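Local coordinates for peptidase, M20/M25/M40 family (Staphylococcus aureus, PDB 4EWT), which probably hydrolyses amide bonds of N-acylated amino acids, as a manganese-binding amidohydrolase of the M20 peptidase family, at residues 4-9 and 380-385; 42-47 and 111-116; 47-52 and 60-65; 73-78 and 128-133. All blocks are in the same frame, centred on the assembly; numbering follows the deposited sequence.

In the fold
All four contacts lie in the part of the chain that binds the two manganese ions. Interactions 3 and 4 belong to one mixed sheet, their centres about 10 Å apart, and are joined where strand 60-65 bonds to strand 129-135. Interaction 2 covers one face of that sheet: Met112 SD lies 3.4 Å from Ile75 CD1, and Tyr44 rests on Val62. Interaction 1, which brings the two ends of the chain together, reaches the sheet through Val380 and Val384. Interaction 4 comes near the metals: its Arg76 side chain is about 6 Å from a manganese, against about 13 Å for Met112 of interaction 2. Helix 105-120 starts at the metal ligand His105.

Interaction 1: 4-9 and 380-385; sequences QLIETL and VGTVVL
Leu5 reaches from helix 2-11 to Gly381, Thr382 and Leu385 of helix 372-386. Its CB already touches the second helix, lying 3.8 Å from Leu385 CD1. The first torsion sets CG anti to the backbone N (chi1 -152°), and there CG approaches the same methyl to 3.6 Å. From CG the branch CD1 runs on to the backbone, resting 3.5 Å from Gly381 C and close to Thr382 N. Glycine suits this place because a side chain here would point at helix 2-11, its first carbon colliding with Leu5 CD1. The neighbouring Ile6 adds its tip, with CD1 4.1 Å from Thr382 OG1. That hydroxyl is bonded within its own helix to Glu378 O, so threonine can offer its polar atom to an apolar neighbour without loss. No hydrogen bond links the segments; the fit is van der Waals contact between leucine branches and against the glycine backbone. The helices run nearly antiparallel, their segment axes at 152° and 10.4 Å apart at closest approach, and Val380 and Val384 carry helix 372-386 onto strand 72-78. Here the first and last helices pair beside the mixed sheet, part of an alpha/beta metal-binding domain consistent with the M20 family.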
loop_
_atom_site.group_PDB
_atom_site.type_symbol
_atom_site.label_atom_id
_atom_site.label_comp_id
_atom_site.label_asym_id
_atom_site.label_seq_id
_atom_site.Cartn_x
_atom_site.Cartn_y
_atom_site.Cartn_z
ATOM N N GLN A 4 -38.413 -46.311 -24.531
ATOM C CA GLN A 4 -39.226 -45.562 -25.498
ATOM C C GLN A 4 -38.792 -44.099 -25.578
ATOM O O GLN A 4 -38.701 -43.528 -26.666
ATOM C CB GLN A 4 -40.717 -45.649 -25.150
ATOM C CG GLN A 4 -41.631 -45.032 -26.220
ATOM C CD GLN A 4 -43.067 -44.810 -25.760
ATOM O OE1 GLN A 4 -43.510 -45.356 -24.744
ATOM N NE2 GLN A 4 -43.805 -44.005 -26.520
ATOM N N LEU A 5 -38.527 -43.509 -24.413
ATOM C CA LEU A 5 -38.039 -42.141 -24.316
ATOM C C LEU A 5 -36.770 -41.958 -25.148
ATOM O O LEU A 5 -36.708 -41.082 -26.015
ATOM C CB LEU A 5 -37.758 -41.788 -22.853
ATOM C CG LEU A 5 -37.853 -40.354 -22.306
ATOM C CD1 LEU A 5 -36.669 -40.079 -21.404
ATOM C CD2 LEU A 5 -38.008 -39.255 -23.356
ATOM N N ILE A 6 -35.772 -42.800 -24.895
ATOM C CA ILE A 6 -34.461 -42.662 -25.534
ATOM C C ILE A 6 -34.550 -42.732 -27.058
ATOM O O ILE A 6 -34.008 -41.864 -27.754
ATOM C CB ILE A 6 -33.425 -43.699 -24.990
ATOM C CG1 ILE A 6 -33.327 -43.644 -23.455
ATOM C CG2 ILE A 6 -32.055 -43.518 -25.653
ATOM C CD1 ILE A 6 -32.961 -42.271 -22.853
ATOM N N GLU A 7 -35.264 -43.722 -27.591
ATOM C CA GLU A 7 -35.345 -43.836 -29.038
ATOM C C GLU A 7 -36.181 -42.759 -29.691
ATOM O O GLU A 7 -35.896 -42.347 -30.782
ATOM C CB GLU A 7 -35.730 -45.237 -29.525
ATOM C CG GLU A 7 -36.049 -46.213 -28.471
ATOM C CD GLU A 7 -35.425 -47.578 -28.710
ATOM O OE1 GLU A 7 -34.472 -47.909 -27.984
ATOM O OE2 GLU A 7 -35.878 -48.330 -29.608
ATOM N N THR A 8 -37.204 -42.293 -29.018
ATOM C CA THR A 8 -37.935 -41.128 -29.527
ATOM C C THR A 8 -37.023 -39.906 -29.602
ATOM O O THR A 8 -37.054 -39.163 -30.583
ATOM C CB THR A 8 -39.155 -40.757 -28.665
ATOM O OG1 THR A 8 -39.932 -41.924 -28.396
ATOM C CG2 THR A 8 -40.025 -39.743 -29.387
ATOM N N LEU A 9 -36.217 -39.701 -28.561
ATOM C CA LEU A 9 -35.304 -38.567 -28.524
ATOM C C LEU A 9 -34.208 -38.698 -29.574
ATOM O O LEU A 9 -33.921 -37.742 -30.302
ATOM C CB LEU A 9 -34.713 -38.379 -27.120
ATOM C CG LEU A 9 -35.683 -37.831 -26.063
ATOM C CD1 LEU A 9 -34.991 -37.702 -24.729
ATOM C CD2 LEU A 9 -36.279 -36.483 -26.472
ATOM N N VAL A 380 -32.360 -35.160 -18.774
ATOM C CA VAL A 380 -33.507 -34.514 -18.138
ATOM C C VAL A 380 -34.756 -35.392 -18.246
ATOM O O VAL A 380 -35.462 -35.600 -17.254
ATOM C CB VAL A 380 -33.736 -33.072 -18.693
ATOM C CG1 VAL A 380 -34.970 -32.433 -18.094
ATOM C CG2 VAL A 380 -32.521 -32.200 -18.400
ATOM N N GLY A 381 -35.008 -35.942 -19.434
ATOM C CA GLY A 381 -36.136 -36.847 -19.610
ATOM C C GLY A 381 -36.115 -38.044 -18.672
ATOM O O GLY A 381 -37.142 -38.408 -18.093
ATOM N N THR A 382 -34.943 -38.661 -18.535
ATOM C CA THR A 382 -34.752 -39.795 -17.631
ATOM C C THR A 382 -35.108 -39.415 -16.192
ATOM O O THR A 382 -35.788 -40.163 -15.485
ATOM C CB THR A 382 -33.296 -40.307 -17.688
ATOM O OG1 THR A 382 -33.008 -40.772 -19.015
ATOM C CG2 THR A 382 -33.068 -41.437 -16.684
ATOM N N VAL A 383 -34.647 -38.246 -15.762
ATOM C CA VAL A 383 -34.984 -37.758 -14.431
ATOM C C VAL A 383 -36.494 -37.576 -14.320
ATOM O O VAL A 383 -37.105 -38.044 -13.366
ATOM C CB VAL A 383 -34.226 -36.468 -14.085
ATOM C CG1 VAL A 383 -34.685 -35.920 -12.741
ATOM C CG2 VAL A 383 -32.730 -36.741 -14.064
ATOM N N VAL A 384 -37.096 -36.936 -15.319
ATOM C CA VAL A 384 -38.537 -36.706 -15.309
ATOM C C VAL A 384 -39.343 -38.001 -15.175
ATOM O O VAL A 384 -40.319 -38.053 -14.421
ATOM C CB VAL A 384 -38.997 -35.924 -16.557
ATOM C CG1 VAL A 384 -40.519 -35.841 -16.612
ATOM C CG2 VAL A 384 -38.375 -34.532 -16.564
ATOM N N LEU A 385 -38.934 -39.043 -15.897
ATOM C CA LEU A 385 -39.684 -40.297 -15.897
ATOM C C LEU A 385 -39.523 -41.080 -14.595
ATOM O O LEU A 385 -40.495 -41.648 -14.101
ATOM C CB LEU A 385 -39.345 -41.168 -17.111
ATOM C CG LEU A 385 -39.785 -40.723 -18.514
ATOM C CD1 LEU A 385 -39.508 -41.854 -19.480
ATOM C CD2 LEU A 385 -41.258 -40.323 -18.590
#

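Interaction 2: 42-47 and 111-116; sequences EFYKGK and YMLVLA
Phe43 and Tyr44 meet Leu113 and Ala116 where the last turn of helix 34-43 and the beta turn after it pack on helix 105-120, within the layer covering one face of the sheet. In the first shell, Leu113 CB makes a CH-pi contact over one face of the Phe43 ring, 3.8 Å from its centroid and 14° off the normal. The Phe43 rim is close to the helix backbone as well, CE2 lying 3.1 Å from Leu113 O. Leucine suits this place because it serves two rings: CB covers the Phe43 face, and the branch CD2 touches both, near Phe43 CD2 and 3.6 Å from Tyr44 CE2. The two rings also brace each other, with Phe43 CD2 above the centre of the Tyr44 ring.

In the next shell, Phe43 has CG anti to its backbone N (chi1 173°), which sends the ring toward helix 105-120. A type II turn from Tyr44 to Lys47, with Gly46 at positive phi, folds the chain back so that Lys47 NZ lies over the other Phe43 face, toward the rim, in a cation-pi contact. That ammonium group is also salt-bridged to Glu117, farther along helix 105-120. At the far end of the tyrosine, the small Ala116 sits at the ring edge; its CB is 3.3 Å from Tyr44 OH, a buried hydroxyl with no hydrogen-bonding partner in the model.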
loop_
_atom_site.group_PDB
_atom_site.type_symbol
_atom_site.label_atom_id
_atom_site.label_comp_id
_atom_site.label_asym_id
_atom_site.label_seq_id
_atom_site.Cartn_x
_atom_site.Cartn_y
_atom_site.Cartn_z
ATOM N N GLU A 42 -45.084 -20.390 -30.216
ATOM C CA GLU A 42 -45.557 -20.955 -31.444
ATOM C C GLU A 42 -45.155 -22.393 -31.588
ATOM O O GLU A 42 -45.906 -23.141 -32.150
ATOM C CB GLU A 42 -45.098 -20.173 -32.656
ATOM C CG GLU A 42 -43.653 -20.128 -32.760
ATOM C CD GLU A 42 -43.060 -20.822 -33.949
ATOM O OE1 GLU A 42 -42.513 -21.931 -33.770
ATOM O OE2 GLU A 42 -43.069 -20.220 -35.045
ATOM N N PHE A 43 -43.985 -22.780 -31.096
ATOM C CA PHE A 43 -43.586 -24.194 -31.168
ATOM C C PHE A 43 -44.635 -25.135 -30.565
ATOM O O PHE A 43 -44.904 -26.211 -31.114
ATOM C CB PHE A 43 -42.216 -24.420 -30.511
ATOM C CG PHE A 43 -41.816 -25.877 -30.411
ATOM C CD1 PHE A 43 -41.105 -26.490 -31.440
ATOM C CD2 PHE A 43 -42.155 -26.634 -29.287
ATOM C CE1 PHE A 43 -40.737 -27.832 -31.352
ATOM C CE2 PHE A 43 -41.801 -27.978 -29.192
ATOM C CZ PHE A 43 -41.085 -28.580 -30.224
ATOM N N TYR A 44 -45.231 -24.728 -29.448
ATOM C CA TYR A 44 -46.191 -25.593 -28.760
ATOM C C TYR A 44 -47.596 -25.633 -29.379
ATOM O O TYR A 44 -48.473 -26.335 -28.874
ATOM C CB TYR A 44 -46.248 -25.268 -27.265
ATOM C CG TYR A 44 -44.963 -25.596 -26.543
ATOM C CD1 TYR A 44 -44.600 -26.921 -26.300
ATOM C CD2 TYR A 44 -44.107 -24.586 -26.105
ATOM C CE1 TYR A 44 -43.427 -27.232 -25.651
ATOM C CE2 TYR A 44 -42.923 -24.890 -25.443
ATOM C CZ TYR A 44 -42.599 -26.214 -25.222
ATOM O OH TYR A 44 -41.451 -26.550 -24.582
ATOM N N LYS A 45 -47.798 -24.922 -30.471
ATOM C CA LYS A 45 -49.068 -24.968 -31.201
ATOM C C LYS A 45 -49.271 -26.342 -31.785
ATOM O O LYS A 45 -48.390 -26.879 -32.390
ATOM C CB LYS A 45 -49.114 -23.943 -32.320
ATOM C CG LYS A 45 -48.975 -22.517 -31.913
ATOM C CD LYS A 45 -50.075 -22.048 -31.062
ATOM C CE LYS A 45 -50.323 -20.601 -31.319
ATOM N NZ LYS A 45 -51.200 -19.992 -30.314
ATOM N N GLY A 46 -50.440 -26.906 -31.545
ATOM C CA GLY A 46 -50.785 -28.244 -32.044
ATOM C C GLY A 46 -50.319 -29.367 -31.142
ATOM O O GLY A 46 -50.537 -30.541 -31.443
ATOM N N LYS A 47 -49.674 -28.999 -30.034
ATOM C CA LYS A 47 -49.170 -29.967 -29.059
ATOM C C LYS A 47 -49.975 -29.927 -27.767
ATOM O O LYS A 47 -50.524 -28.887 -27.404
ATOM C CB LYS A 47 -47.667 -29.770 -28.847
ATOM C CG LYS A 47 -46.926 -30.152 -30.121
ATOM C CD LYS A 47 -45.468 -29.783 -30.158
ATOM C CE LYS A 47 -45.064 -29.738 -31.625
ATOM N NZ LYS A 47 -43.685 -29.284 -31.847
ATOM N N TYR A 111 -33.128 -28.228 -27.058
ATOM C CA TYR A 111 -33.316 -29.571 -26.517
ATOM C C TYR A 111 -34.587 -29.633 -25.661
ATOM O O TYR A 111 -35.292 -30.636 -25.687
ATOM C CB TYR A 111 -32.087 -30.059 -25.733
ATOM C CG TYR A 111 -32.157 -29.789 -24.243
ATOM C CD1 TYR A 111 -32.895 -30.621 -23.392
ATOM C CD2 TYR A 111 -31.493 -28.705 -23.684
ATOM C CE1 TYR A 111 -32.979 -30.362 -22.023
ATOM C CE2 TYR A 111 -31.561 -28.446 -22.312
ATOM C CZ TYR A 111 -32.306 -29.283 -21.492
ATOM O OH TYR A 111 -32.381 -29.028 -20.137
ATOM N N MET A 112 -34.858 -28.559 -24.914
ATOM C CA MET A 112 -36.031 -28.486 -24.049
ATOM C C MET A 112 -37.340 -28.498 -24.841
ATOM O O MET A 112 -38.309 -29.141 -24.435
ATOM C CB MET A 112 -35.971 -27.245 -23.153
ATOM C CG MET A 112 -37.104 -27.188 -22.129
ATOM S SD MET A 112 -37.043 -28.555 -20.932
ATOM C CE MET A 112 -35.729 -27.938 -19.850
ATOM N N LEU A 113 -37.375 -27.783 -25.965
ATOM C CA LEU A 113 -38.577 -27.785 -26.802
ATOM C C LEU A 113 -38.887 -29.194 -27.303
ATOM O O LEU A 113 -40.036 -29.640 -27.239
ATOM C CB LEU A 113 -38.454 -26.806 -27.983
ATOM C CG LEU A 113 -38.459 -25.295 -27.727
ATOM C CD1 LEU A 113 -38.104 -24.587 -29.015
ATOM C CD2 LEU A 113 -39.795 -24.775 -27.182
ATOM N N VAL A 114 -37.862 -29.898 -27.769
ATOM C CA VAL A 114 -38.033 -31.251 -28.298
ATOM C C VAL A 114 -38.296 -32.282 -27.185
ATOM O O VAL A 114 -39.064 -33.228 -27.374
ATOM C CB VAL A 114 -36.835 -31.661 -29.206
ATOM C CG1 VAL A 114 -36.986 -33.095 -29.709
ATOM C CG2 VAL A 114 -36.712 -30.702 -30.382
ATOM N N LEU A 115 -37.682 -32.089 -26.024
ATOM C CA LEU A 115 -37.971 -32.947 -24.886
ATOM C C LEU A 115 -39.407 -32.758 -24.401
ATOM O O LEU A 115 -40.076 -33.728 -24.053
ATOM C CB LEU A 115 -36.994 -32.689 -23.746
ATOM C CG LEU A 115 -37.301 -33.393 -22.412
ATOM C CD1 LEU A 115 -37.267 -34.905 -22.548
ATOM C CD2 LEU A 115 -36.319 -32.934 -21.346
ATOM N N ALA A 116 -39.866 -31.508 -24.368
ATOM C CA ALA A 116 -41.207 -31.198 -23.881
ATOM C C ALA A 116 -42.281 -31.819 -24.775
ATOM O O ALA A 116 -43.233 -32.427 -24.279
ATOM C CB ALA A 116 -41.399 -29.698 -23.762
#

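Interaction 3: 47-52 and 60-65; sequences KDVEVE and IKVTID
Thr63 CB lies over one face of the Glu50 carboxylate, 3.9 Å from Glu50 CD, while the flat carboxylate of Glu52 brings OE1 to 3.3 Å from Lys61 CD. The planar peptide groups beneath are joined by four hydrogen bonds. Glu50 and Thr63 form a hydrogen-bonded pair, each N-H lying in the plane of the carbonyl it meets; Thr63 N to Glu50 O measures 2.8 Å. Glu52 and Lys61 form the next such pair. Here Lys61 N lies in the plane of the Glu52 carbonyl, but Glu52 N comes to Lys61 O tilted 34° from the carbonyl plane. A water 2.8 Å from Lys61 O also lies 2.6 Å from Thr63 OG1 and near Glu52 OE1, joining the Glu52 and Thr63 side chains to the Lys61 carbonyl.

Lys61 has CG anti to its backbone N (chi1 -173°), and its chain, bent farther out, runs beside Glu52. The opposite charges do not touch, Lys61 NZ being 4.7 Å from Glu52 OE1, and the ammonium group has a weak bond to Val153 O.

Val51 and Val62, the non-hydrogen-bonded pair between, turn to the other face, with their CB atoms 4.2 Å apart. Branched apolar residues fit there because Tyr44 packs on both, as it does on Val49. Val49 CG1 lies alongside Ile64 CG1, at 3.8 Å. Polar side chains on one face and valines on the other are fitting for this antiparallel beta hairpin, which forms one margin of the mixed sheet: strand 50-52 is outermost within the chain, and strand 60-65 bonds onward to strand 129-135.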
loop_
_atom_site.group_PDB
_atom_site.type_symbol
_atom_site.label_atom_id
_atom_site.label_comp_id
_atom_site.label_asym_id
_atom_site.label_seq_id
_atom_site.Cartn_x
_atom_site.Cartn_y
_atom_site.Cartn_z
ATOM N N LYS A 47 -49.674 -28.999 -30.034
ATOM C CA LYS A 47 -49.170 -29.967 -29.059
ATOM C C LYS A 47 -49.975 -29.927 -27.767
ATOM O O LYS A 47 -50.524 -28.887 -27.404
ATOM C CB LYS A 47 -47.667 -29.770 -28.847
ATOM C CG LYS A 47 -46.926 -30.152 -30.121
ATOM C CD LYS A 47 -45.468 -29.783 -30.158
ATOM C CE LYS A 47 -45.064 -29.738 -31.625
ATOM N NZ LYS A 47 -43.685 -29.284 -31.847
ATOM N N ASP A 48 -50.076 -31.075 -27.101
ATOM C CA ASP A 48 -50.994 -31.243 -25.969
ATOM C C ASP A 48 -50.370 -30.791 -24.655
ATOM O O ASP A 48 -50.033 -31.605 -23.799
ATOM C CB ASP A 48 -51.484 -32.698 -25.886
ATOM C CG ASP A 48 -52.540 -32.918 -24.800
ATOM O OD1 ASP A 48 -53.270 -31.969 -24.421
ATOM O OD2 ASP A 48 -52.640 -34.069 -24.329
ATOM N N VAL A 49 -50.212 -29.478 -24.518
ATOM C CA VAL A 49 -49.699 -28.852 -23.296
ATOM C C VAL A 49 -50.502 -27.584 -22.992
ATOM O O VAL A 49 -51.185 -27.063 -23.871
ATOM C CB VAL A 49 -48.193 -28.486 -23.427
ATOM C CG1 VAL A 49 -47.340 -29.732 -23.670
ATOM C CG2 VAL A 49 -47.966 -27.448 -24.529
ATOM N N GLU A 50 -50.431 -27.092 -21.767
ATOM C CA GLU A 50 -50.939 -25.766 -21.486
ATOM C C GLU A 50 -49.838 -24.741 -21.535
ATOM O O GLU A 50 -48.896 -24.831 -20.826
ATOM C CB GLU A 50 -51.670 -25.659 -20.161
ATOM C CG GLU A 50 -52.221 -26.915 -19.550
ATOM C CD GLU A 50 -52.547 -26.720 -18.073
ATOM O OE1 GLU A 50 -52.534 -25.572 -17.598
ATOM O OE2 GLU A 50 -52.792 -27.712 -17.379
ATOM N N VAL A 51 -49.948 -23.761 -22.388
ATOM C CA VAL A 51 -48.945 -22.745 -22.346
ATOM C C VAL A 51 -49.428 -21.408 -21.842
ATOM O O VAL A 51 -50.299 -20.761 -22.380
ATOM C CB VAL A 51 -48.101 -22.617 -23.585
ATOM C CG1 VAL A 51 -48.602 -23.400 -24.682
ATOM C CG2 VAL A 51 -47.885 -21.238 -23.931
ATOM N N GLU A 52 -48.814 -21.020 -20.754
ATOM C CA GLU A 52 -49.078 -19.722 -20.142
ATOM C C GLU A 52 -48.005 -18.743 -20.597
ATOM O O GLU A 52 -46.808 -18.999 -20.451
ATOM C CB GLU A 52 -49.137 -19.818 -18.616
ATOM C CG GLU A 52 -50.289 -20.671 -18.096
ATOM C CD GLU A 52 -50.552 -20.462 -16.613
ATOM O OE1 GLU A 52 -50.022 -21.253 -15.797
ATOM O OE2 GLU A 52 -51.282 -19.504 -16.263
ATOM N N ILE A 60 -42.552 -17.708 -20.087
ATOM C CA ILE A 60 -43.362 -18.787 -20.658
ATOM C C ILE A 60 -43.304 -20.040 -19.790
ATOM O O ILE A 60 -42.232 -20.583 -19.528
ATOM C CB ILE A 60 -42.944 -19.124 -22.111
ATOM C CG1 ILE A 60 -42.956 -17.864 -22.981
ATOM C CG2 ILE A 60 -43.881 -20.189 -22.718
ATOM C CD1 ILE A 60 -42.146 -17.983 -24.253
ATOM N N LYS A 61 -44.479 -20.488 -19.360
ATOM C CA LYS A 61 -44.638 -21.626 -18.468
ATOM C C LYS A 61 -45.520 -22.657 -19.179
ATOM O O LYS A 61 -46.741 -22.473 -19.290
ATOM C CB LYS A 61 -45.307 -21.138 -17.181
ATOM C CG LYS A 61 -45.433 -22.123 -16.035
ATOM C CD LYS A 61 -46.775 -21.894 -15.352
ATOM C CE LYS A 61 -46.664 -21.743 -13.850
ATOM N NZ LYS A 61 -46.655 -23.038 -13.112
ATOM N N VAL A 62 -44.909 -23.728 -19.682
ATOM C CA VAL A 62 -45.694 -24.773 -20.348
ATOM C C VAL A 62 -45.905 -25.975 -19.425
ATOM O O VAL A 62 -44.946 -26.578 -18.930
ATOM C CB VAL A 62 -45.187 -25.134 -21.794
ATOM C CG1 VAL A 62 -44.209 -24.096 -22.305
ATOM C CG2 VAL A 62 -44.587 -26.527 -21.873
ATOM N N THR A 63 -47.175 -26.272 -19.160
ATOM C CA THR A 63 -47.563 -27.343 -18.248
ATOM C C THR A 63 -47.921 -28.622 -19.014
ATOM O O THR A 63 -48.722 -28.603 -19.950
ATOM C CB THR A 63 -48.730 -26.906 -17.324
ATOM O OG1 THR A 63 -48.328 -25.766 -16.553
ATOM C CG2 THR A 63 -49.121 -28.016 -16.358
ATOM N N ILE A 64 -47.284 -29.718 -18.614
ATOM C CA ILE A 64 -47.574 -31.038 -19.150
ATOM C C ILE A 64 -48.197 -31.847 -18.014
ATOM O O ILE A 64 -47.483 -32.432 -17.188
ATOM C CB ILE A 64 -46.296 -31.752 -19.658
ATOM C CG1 ILE A 64 -45.436 -30.818 -20.522
ATOM C CG2 ILE A 64 -46.663 -33.028 -20.418
ATOM C CD1 ILE A 64 -44.039 -31.351 -20.802
ATOM N N ASP A 65 -49.527 -31.856 -17.963
ATOM C CA ASP A 65 -50.250 -32.585 -16.926
ATOM C C ASP A 65 -50.564 -33.984 -17.434
ATOM O O ASP A 65 -51.179 -34.145 -18.490
ATOM C CB ASP A 65 -51.538 -31.842 -16.541
ATOM C CG ASP A 65 -52.200 -32.397 -15.269
ATOM O OD1 ASP A 65 -51.852 -33.515 -14.820
ATOM O OD2 ASP A 65 -53.087 -31.709 -14.716
HETATM O O HOH W 1 -48.834 -23.488 -17.645
#

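Interaction 4: 73-78 and 128-133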
loop_
_atom_site.group_PDB
_atom_site.type_symbol
_atom_site.label_atom_id
_atom_site.label_comp_id
_atom_site.label_asym_id
_atom_site.label_seq_id
_atom_site.Cartn_x
_atom_site.Cartn_y
_atom_site.Cartn_z
ATOM N N LEU A 73 -42.542 -31.456 -11.138
ATOM C CA LEU A 73 -41.144 -31.192 -11.382
ATOM C C LEU A 73 -41.026 -30.111 -12.436
ATOM O O LEU A 73 -41.593 -30.232 -13.526
ATOM C CB LEU A 73 -40.437 -32.456 -11.869
ATOM C CG LEU A 73 -38.983 -32.296 -12.314
ATOM C CD1 LEU A 73 -38.085 -31.884 -11.140
ATOM C CD2 LEU A 73 -38.480 -33.575 -12.955
ATOM N N ALA A 74 -40.290 -29.054 -12.100
ATOM C CA ALA A 74 -40.017 -28.004 -13.062
ATOM C C ALA A 74 -38.669 -28.252 -13.714
ATOM O O ALA A 74 -37.699 -28.627 -13.048
ATOM C CB ALA A 74 -40.065 -26.640 -12.410
ATOM N N ILE A 75 -38.622 -28.063 -15.027
ATOM C CA ILE A 75 -37.371 -28.152 -15.775
ATOM C C ILE A 75 -37.153 -26.832 -16.518
ATOM O O ILE A 75 -38.076 -26.288 -17.112
ATOM C CB ILE A 75 -37.337 -29.393 -16.708
ATOM C CG1 ILE A 75 -38.533 -29.403 -17.663
ATOM C CG2 ILE A 75 -37.333 -30.678 -15.861
ATOM C CD1 ILE A 75 -38.519 -30.551 -18.650
ATOM N N ARG A 76 -35.938 -26.306 -16.450
ATOM C CA ARG A 76 -35.702 -24.916 -16.826
ATOM C C ARG A 76 -34.715 -24.768 -17.989
ATOM O O ARG A 76 -33.664 -25.405 -18.006
ATOM C CB ARG A 76 -35.238 -24.137 -15.588
ATOM C CG ARG A 76 -34.974 -22.666 -15.801
ATOM C CD ARG A 76 -33.547 -22.408 -16.260
ATOM N NE ARG A 76 -33.160 -21.053 -15.904
ATOM C CZ ARG A 76 -31.909 -20.615 -15.804
ATOM N NH1 ARG A 76 -30.870 -21.416 -16.056
ATOM N NH2 ARG A 76 -31.709 -19.362 -15.442
ATOM N N ALA A 77 -35.091 -23.935 -18.963
ATOM C CA ALA A 77 -34.198 -23.522 -20.053
ATOM C C ALA A 77 -34.309 -22.020 -20.264
ATOM O O ALA A 77 -35.409 -21.491 -20.386
ATOM C CB ALA A 77 -34.544 -24.257 -21.353
ATOM N N ASP A 78 -33.169 -21.337 -20.313
ATOM C CA ASP A 78 -33.142 -19.894 -20.590
ATOM C C ASP A 78 -32.932 -19.615 -22.079
ATOM O O ASP A 78 -32.439 -20.485 -22.814
ATOM C CB ASP A 78 -32.115 -19.150 -19.711
ATOM C CG ASP A 78 -30.806 -19.920 -19.528
ATOM O OD1 ASP A 78 -30.597 -20.983 -20.159
ATOM O OD2 ASP A 78 -29.968 -19.447 -18.741
ATOM N N GLY A 128 -48.620 -36.802 -12.059
ATOM C CA GLY A 128 -48.382 -35.409 -11.700
ATOM C C GLY A 128 -48.131 -34.558 -12.929
ATOM O O GLY A 128 -48.749 -34.768 -13.970
ATOM N N LYS A 129 -47.208 -33.607 -12.806
ATOM C CA LYS A 129 -46.984 -32.618 -13.845
ATOM C C LYS A 129 -45.510 -32.321 -14.074
ATOM O O LYS A 129 -44.687 -32.387 -13.152
ATOM C CB LYS A 129 -47.661 -31.291 -13.481
ATOM C CG LYS A 129 -49.171 -31.307 -13.357
ATOM C CD LYS A 129 -49.644 -29.951 -12.852
ATOM C CE LYS A 129 -50.980 -30.044 -12.142
ATOM N NZ LYS A 129 -51.124 -28.898 -11.196
ATOM N N VAL A 130 -45.195 -31.973 -15.315
ATOM C CA VAL A 130 -43.945 -31.321 -15.646
ATOM C C VAL A 130 -44.277 -29.857 -15.889
ATOM O O VAL A 130 -45.234 -29.536 -16.600
ATOM C CB VAL A 130 -43.302 -31.892 -16.923
ATOM C CG1 VAL A 130 -41.947 -31.243 -17.171
ATOM C CG2 VAL A 130 -43.148 -33.393 -16.830
ATOM N N VAL A 131 -43.496 -28.976 -15.281
ATOM C CA VAL A 131 -43.559 -27.558 -15.578
ATOM C C VAL A 131 -42.274 -27.196 -16.320
ATOM O O VAL A 131 -41.202 -27.148 -15.732
ATOM C CB VAL A 131 -43.717 -26.696 -14.286
ATOM C CG1 VAL A 131 -43.623 -25.213 -14.603
ATOM C CG2 VAL A 131 -45.049 -26.999 -13.608
ATOM N N VAL A 132 -42.389 -26.954 -17.615
ATOM C CA VAL A 132 -41.260 -26.496 -18.392
ATOM C C VAL A 132 -41.197 -24.979 -18.283
ATOM O O VAL A 132 -42.190 -24.295 -18.544
ATOM C CB VAL A 132 -41.379 -26.927 -19.858
ATOM C CG1 VAL A 132 -40.182 -26.442 -20.648
ATOM C CG2 VAL A 132 -41.509 -28.437 -19.939
ATOM N N ILE A 133 -40.034 -24.472 -17.873
ATOM C CA ILE A 133 -39.807 -23.046 -17.714
ATOM C C ILE A 133 -38.876 -22.551 -18.818
ATOM O O ILE A 133 -37.696 -22.900 -18.847
ATOM C CB ILE A 133 -39.190 -22.726 -16.317
ATOM C CG1 ILE A 133 -40.148 -23.135 -15.193
ATOM C CG2 ILE A 133 -38.828 -21.241 -16.192
ATOM C CD1 ILE A 133 -39.518 -23.109 -13.799
#
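Ile133 O accepts a nearly straight hydrogen bond from Ala77 N, 2.8 Å long with an angle of 177° at the hydrogen. It is the last of five between these parallel segments, in which Leu73, Ile75 and Ala77 give their N-H groups to Lys129, Val131 and Ile133; the ladder runs on to Gln135. In return, Val131 N reaches Leu73 O and Ile133 N reaches Ile75 O. The alpha hydrogens add weaker contacts, such as Ala74 CA to Val131 O at 3.0 Å.

On one face Ile75 holds CG1 between its backbone N and carbonyl carbon (chi1 56°). CD1 lies 3.8 Å from Val130 CG1 and 3.9 Å from Val132 CG2, and Met112 covers Ile75 and Val132. On the other face the small Ala74 accepts the longer Ile133, its CB 3.8 Å from Ile133 CD1. Helix 105-120 links these neighbouring strands as a beta-alpha-beta crossover.

Arg76 shares the Ala74 face, but its guanidinium leads away to salt bridges with Asp334 and Glu333, and Asp78 OD2 lies out of its plane, attracted by charge alone. The strand thus changes from apolar to charged, which would favour ionic pairing of Arg76 in buried surroundings, its side chain about 6 Å from a manganese ion.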